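Local coordinates for protein internalin C2 (Listeria monocytogenes serotype 4b str. F2365, PDB 4FHO) that is a leucine-rich-repeat internalin, probably a listerial surface protein taking part in adhesion to or invasion of host cells, at residues A6-A10 and Q66-N70; S192-A198 and I213-L219. One frame throughout, in Å; residues are numbered along the deposited sequence.

Contact 1: residues A6-A10 and Q66-N70; sequences AESIA and QYLNN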
loop_
_atom_site.group_PDB
_atom_site.type_symbol
_atom_site.label_atom_id
_atom_site.label_comp_id
_atom_site.label_asym_id
_atom_site.label_seq_id
_atom_site.Cartn_x
_atom_site.Cartn_y
_atom_site.Cartn_z
ATOM N N ALA A 6 18.156 -13.183 7.721
ATOM C CA ALA A 6 17.262 -14.027 6.880
ATOM C C ALA A 6 16.614 -15.134 7.714
ATOM O O ALA A 6 17.279 -15.747 8.562
ATOM C CB ALA A 6 18.034 -14.629 5.713
ATOM N N GLU A 7 15.327 -15.382 7.452
ATOM C CA GLU A 7 14.521 -16.383 8.167
ATOM C C GLU A 7 14.485 -17.682 7.356
ATOM O O GLU A 7 14.530 -17.642 6.126
ATOM C CB GLU A 7 13.111 -15.830 8.431
ATOM C CG GLU A 7 12.366 -16.481 9.610
ATOM C CD GLU A 7 11.613 -15.510 10.533
ATOM O OE1 GLU A 7 11.491 -14.290 10.250
ATOM O OE2 GLU A 7 11.120 -15.989 11.575
ATOM N N SER A 8 14.412 -18.822 8.048
ATOM C CA SER A 8 14.637 -20.137 7.426
ATOM C C SER A 8 13.924 -21.286 8.142
ATOM O O SER A 8 14.077 -21.435 9.365
ATOM C CB SER A 8 16.141 -20.432 7.385
ATOM O OG SER A 8 16.412 -21.653 6.717
ATOM N N ILE A 9 13.170 -22.094 7.379
ATOM C CA ILE A 9 12.597 -23.363 7.884
ATOM C C ILE A 9 13.700 -24.343 8.305
ATOM O O ILE A 9 14.750 -24.407 7.664
ATOM C CB ILE A 9 11.616 -24.066 6.887
ATOM C CG1 ILE A 9 12.268 -24.420 5.534
ATOM C CG2 ILE A 9 10.388 -23.195 6.645
ATOM C CD1 ILE A 9 11.433 -25.331 4.665
ATOM N N ALA A 10 13.448 -25.094 9.376
ATOM C CA ALA A 10 14.452 -26.005 9.965
ATOM C C ALA A 10 14.787 -27.225 9.085
ATOM O O ALA A 10 15.929 -27.704 9.095
ATOM C CB ALA A 10 14.003 -26.463 11.350
ATOM N N GLN A 66 6.723 -15.041 6.292
ATOM C CA GLN A 66 8.019 -14.691 6.880
ATOM C C GLN A 66 9.217 -15.442 6.286
ATOM O O GLN A 66 10.338 -14.927 6.312
ATOM C CB GLN A 66 7.999 -14.831 8.431
ATOM C CG GLN A 66 7.856 -16.231 9.011
ATOM C CD GLN A 66 6.433 -16.655 9.322
ATOM O OE1 GLN A 66 5.501 -16.365 8.566
ATOM N NE2 GLN A 66 6.265 -17.392 10.424
ATOM N N TYR A 67 8.965 -16.651 5.763
ATOM C CA TYR A 67 9.997 -17.497 5.139
ATOM C C TYR A 67 10.304 -17.104 3.696
ATOM O O TYR A 67 11.315 -17.548 3.148
ATOM C CB TYR A 67 9.626 -18.990 5.222
ATOM C CG TYR A 67 9.419 -19.471 6.633
ATOM C CD1 TYR A 67 10.511 -19.611 7.509
ATOM C CD2 TYR A 67 8.141 -19.770 7.123
ATOM C CE1 TYR A 67 10.327 -20.017 8.832
ATOM C CE2 TYR A 67 7.953 -20.210 8.430
ATOM C CZ TYR A 67 9.050 -20.334 9.282
ATOM O OH TYR A 67 8.861 -20.756 10.577
ATOM N N LEU A 68 9.457 -16.278 3.082
ATOM C CA LEU A 68 9.690 -15.811 1.715
ATOM C C LEU A 68 10.635 -14.590 1.756
ATOM O O LEU A 68 10.205 -13.451 1.544
ATOM C CB LEU A 68 8.356 -15.539 1.003
ATOM C CG LEU A 68 7.312 -16.666 1.069
ATOM C CD1 LEU A 68 6.106 -16.284 0.231
ATOM C CD2 LEU A 68 7.859 -18.002 0.609
ATOM N N ASN A 69 11.927 -14.863 2.000
ATOM C CA ASN A 69 12.954 -13.811 2.215
ATOM C C ASN A 69 13.100 -12.840 1.039
ATOM O O ASN A 69 13.187 -11.635 1.247
ATOM C CB ASN A 69 14.333 -14.404 2.536
ATOM C CG ASN A 69 14.349 -15.196 3.822
ATOM O OD1 ASN A 69 14.093 -14.661 4.907
ATOM N ND2 ASN A 69 14.639 -16.483 3.707
ATOM N N ASN A 70 13.091 -13.377 -0.184
ATOM C CA ASN A 70 13.318 -12.600 -1.406
ATOM C C ASN A 70 12.026 -12.163 -2.117
ATOM O O ASN A 70 12.082 -11.795 -3.294
ATOM C CB ASN A 70 14.228 -13.399 -2.363
ATOM C CG ASN A 70 15.552 -13.778 -1.717
ATOM O OD1 ASN A 70 16.134 -12.985 -0.984
ATOM N ND2 ASN A 70 16.016 -15.000 -1.966
#

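Contact 2: residues S192-A198 and I213-L219; sequences SDISPLA and ISDVSPL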
loop_
_atom_site.group_PDB
_atom_site.type_symbol
_atom_site.label_atom_id
_atom_site.label_comp_id
_atom_site.label_asym_id
_atom_site.label_seq_id
_atom_site.Cartn_x
_atom_site.Cartn_y
_atom_site.Cartn_z
ATOM N N SER A 192 -10.821 22.580 1.860
ATOM C CA SER A 192 -11.225 23.948 1.447
ATOM C C SER A 192 -10.108 24.853 0.936
ATOM O O SER A 192 -10.377 25.737 0.136
ATOM C CB SER A 192 -11.970 24.654 2.588
ATOM O OG SER A 192 -11.218 24.626 3.782
ATOM N N ASP A 193 -8.887 24.663 1.427
ATOM C CA ASP A 193 -7.721 25.450 1.036
ATOM C C ASP A 193 -6.873 24.498 0.208
ATOM O O ASP A 193 -6.531 23.441 0.692
ATOM C CB ASP A 193 -6.970 25.905 2.306
ATOM C CG ASP A 193 -5.865 26.920 2.038
ATOM O OD1 ASP A 193 -5.412 27.079 0.890
ATOM O OD2 ASP A 193 -5.441 27.575 3.013
ATOM N N ILE A 194 -6.562 24.862 -1.036
ATOM C CA ILE A 194 -5.601 24.112 -1.876
ATOM C C ILE A 194 -4.295 24.889 -2.147
ATOM O O ILE A 194 -3.541 24.524 -3.049
ATOM C CB ILE A 194 -6.245 23.574 -3.193
ATOM C CG1 ILE A 194 -6.776 24.693 -4.089
ATOM C CG2 ILE A 194 -7.368 22.604 -2.863
ATOM C CD1 ILE A 194 -7.008 24.238 -5.518
ATOM N N SER A 195 -4.004 25.905 -1.321
ATOM C CA SER A 195 -2.737 26.663 -1.382
ATOM C C SER A 195 -1.474 25.803 -1.433
ATOM O O SER A 195 -0.590 26.110 -2.230
ATOM C CB SER A 195 -2.628 27.685 -0.238
ATOM O OG SER A 195 -3.643 28.662 -0.360
ATOM N N PRO A 196 -1.407 24.705 -0.638
ATOM C CA PRO A 196 -0.255 23.788 -0.725
ATOM C C PRO A 196 0.112 23.253 -2.108
ATOM O O PRO A 196 1.286 22.981 -2.346
ATOM C CB PRO A 196 -0.670 22.630 0.188
ATOM C CG PRO A 196 -1.455 23.302 1.247
ATOM C CD PRO A 196 -2.231 24.380 0.549
ATOM N N LEU A 197 -0.874 23.117 -2.997
ATOM C CA LEU A 197 -0.663 22.547 -4.333
ATOM C C LEU A 197 0.154 23.453 -5.260
ATOM O O LEU A 197 0.736 22.955 -6.218
ATOM C CB LEU A 197 -2.008 22.144 -4.981
ATOM C CG LEU A 197 -2.959 21.215 -4.182
ATOM C CD1 LEU A 197 -4.101 20.731 -5.065
ATOM C CD2 LEU A 197 -2.263 20.026 -3.532
ATOM N N ALA A 198 0.243 24.754 -4.954
ATOM C CA ALA A 198 1.070 25.708 -5.736
ATOM C C ALA A 198 2.576 25.396 -5.766
ATOM O O ALA A 198 3.253 25.769 -6.729
ATOM C CB ALA A 198 0.858 27.134 -5.239
ATOM N N ILE A 213 -14.191 23.864 -1.888
ATOM C CA ILE A 213 -13.144 24.735 -2.440
ATOM C C ILE A 213 -13.776 25.961 -3.121
ATOM O O ILE A 213 -14.651 25.811 -3.972
ATOM C CB ILE A 213 -12.249 23.954 -3.433
ATOM C CG1 ILE A 213 -11.463 22.855 -2.693
ATOM C CG2 ILE A 213 -11.278 24.882 -4.156
ATOM C CD1 ILE A 213 -10.842 21.808 -3.591
ATOM N N SER A 214 -13.333 27.156 -2.718
ATOM C CA SER A 214 -13.751 28.454 -3.288
ATOM C C SER A 214 -12.701 29.094 -4.207
ATOM O O SER A 214 -13.060 29.717 -5.211
ATOM C CB SER A 214 -14.036 29.461 -2.161
ATOM O OG SER A 214 -15.174 29.101 -1.401
ATOM N N ASP A 215 -11.422 28.951 -3.848
ATOM C CA ASP A 215 -10.308 29.680 -4.465
ATOM C C ASP A 215 -9.396 28.671 -5.169
ATOM O O ASP A 215 -8.781 27.840 -4.505
ATOM C CB ASP A 215 -9.554 30.440 -3.357
ATOM C CG ASP A 215 -8.406 31.313 -3.875
ATOM O OD1 ASP A 215 -8.263 31.531 -5.099
ATOM O OD2 ASP A 215 -7.635 31.800 -3.016
ATOM N N VAL A 216 -9.334 28.739 -6.505
ATOM C CA VAL A 216 -8.417 27.896 -7.315
ATOM C C VAL A 216 -7.179 28.641 -7.863
ATOM O O VAL A 216 -6.455 28.099 -8.703
ATOM C CB VAL A 216 -9.174 27.114 -8.434
ATOM C CG1 VAL A 216 -10.129 26.113 -7.797
ATOM C CG2 VAL A 216 -9.902 28.040 -9.397
ATOM N N SER A 217 -6.889 29.833 -7.319
ATOM C CA SER A 217 -5.643 30.584 -7.602
ATOM C C SER A 217 -4.328 29.787 -7.477
ATOM O O SER A 217 -3.447 29.947 -8.330
ATOM C CB SER A 217 -5.535 31.845 -6.716
ATOM O OG SER A 217 -6.654 32.693 -6.894
ATOM N N PRO A 218 -4.191 28.913 -6.447
ATOM C CA PRO A 218 -2.945 28.119 -6.331
ATOM C C PRO A 218 -2.640 27.180 -7.505
ATOM O O PRO A 218 -1.477 26.805 -7.689
ATOM C CB PRO A 218 -3.146 27.346 -5.027
ATOM C CG PRO A 218 -4.136 28.157 -4.263
ATOM C CD PRO A 218 -5.077 28.659 -5.297
ATOM N N LEU A 219 -3.660 26.854 -8.312
ATOM C CA LEU A 219 -3.488 26.107 -9.563
ATOM C C LEU A 219 -3.084 26.945 -10.777
ATOM O O LEU A 219 -2.580 26.366 -11.744
ATOM C CB LEU A 219 -4.767 25.310 -9.897
ATOM C CG LEU A 219 -5.311 24.400 -8.787
ATOM C CD1 LEU A 219 -6.570 23.691 -9.263
ATOM C CD2 LEU A 219 -4.266 23.391 -8.333
HETATM O O HOH W 1 -8.811 27.524 -1.671
HETATM O O HOH W 2 1.616 27.809 -8.546
#

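Contact 1: residues A6-A10 and Q66-N70
The amide of N69 reads both polar groups of the E7 backbone: OD1 accepts from E7 N at 2.9 Å, and ND2 donates to E7 O at 2.7 Å. The second bond is nearly straight, in the plane of the amide and of the E7 carbonyl, whereas E7 N lies tilted from the plane of the N69 carbonyl. Asparagine suits the place because one short side chain offers a donor and an acceptor side by side; D47 takes a further bond from ND2, which helps to fix the amide's rotation. E7 itself buries the most surface, by its chain rather than its charge. Its CB rests 3.6 Å from Q66 O, and because CG stands anti to the backbone N (chi1 -157°) the chain reaches across Q66, where the carboxylate carbon CD meets Q66 CG at 4.1 Å. The Y67 ring is packed on both faces: I9 CG2 sits over its centre, 3.7 Å from the centroid, as a CH-pi contact, while Q66 CG lies off toward the rim of the opposite face. A flat aromatic thus gives the passing chain a broad apolar surface, and Q43 of helix 43-47 bonds to I9 N and Y67 O, so that one side chain of that helix ties both segments. The arrangement is consistent with the N-terminal cap of internalins, whose first ordered residues here run extended against the loop leading into strand 73-75 of the leucine-rich-repeat array.

Contact 2: residues S192-A198 and I213-L219
The puckered ring of P218 lies against the backbone of S195, its CG 3.5 Å from S195 CA, and its CB is 3.5 Å from I194 O. Proline suits this place because its compact ring packs close to the neighbouring turn. The flat groups here are the carboxylates of D193 and D215, and each serves its own segment: S195 OG and S217 OG respectively bond to the syn side of OD1. The same oxygen also accepts a backbone N-H, which in D193 arrives on the anti side, from S195 N, and in D215 from above the carboxylate plane, from S217 N. These are two Asx turns, one in each of two successive leucine-rich repeats. With the SDISPL and SDVSPL sequences they mark the side of the solenoid across from its parallel strands, where equivalent turns stack. I194 turns in toward the next repeat and carries most of the packing. With CG1 between the backbone N and the carbonyl carbon (chi1 61°), its two branches part: CD1 meets L219 CG at 3.7 Å, and CG2 meets I213 CD1 at 3.6 Å, both side chains crossing that of I194 at about a right angle. A beta-branched residue can thus touch two partners of the next repeat at once. One water links the backbones, donating to both S192 O and D215 O, while at the other end A198 CA makes a C-H...O contact of 3.4 Å with P218 O.

Overall arrangement
Both contacts are surface contacts, on opposite sides of the chain's centre, with centres 48 Å apart and nearest atoms about 35 Å apart. They join different kinds of element. Contact 1 brings the extended N-terminal segment 6-10 onto a loop 56 residues later, between strands 51-53 and 73-75; contact 2 sets equivalent loops of neighbouring repeats side by side, across one strand, 205-207. The chemistry follows: in contact 1 unlike segments are tied directly by an asparagine amide and an aromatic face, and none of the touching residues is buried, whereas contact 2 relies on aliphatic packing, with I194 and L197 buried, and on bridging water.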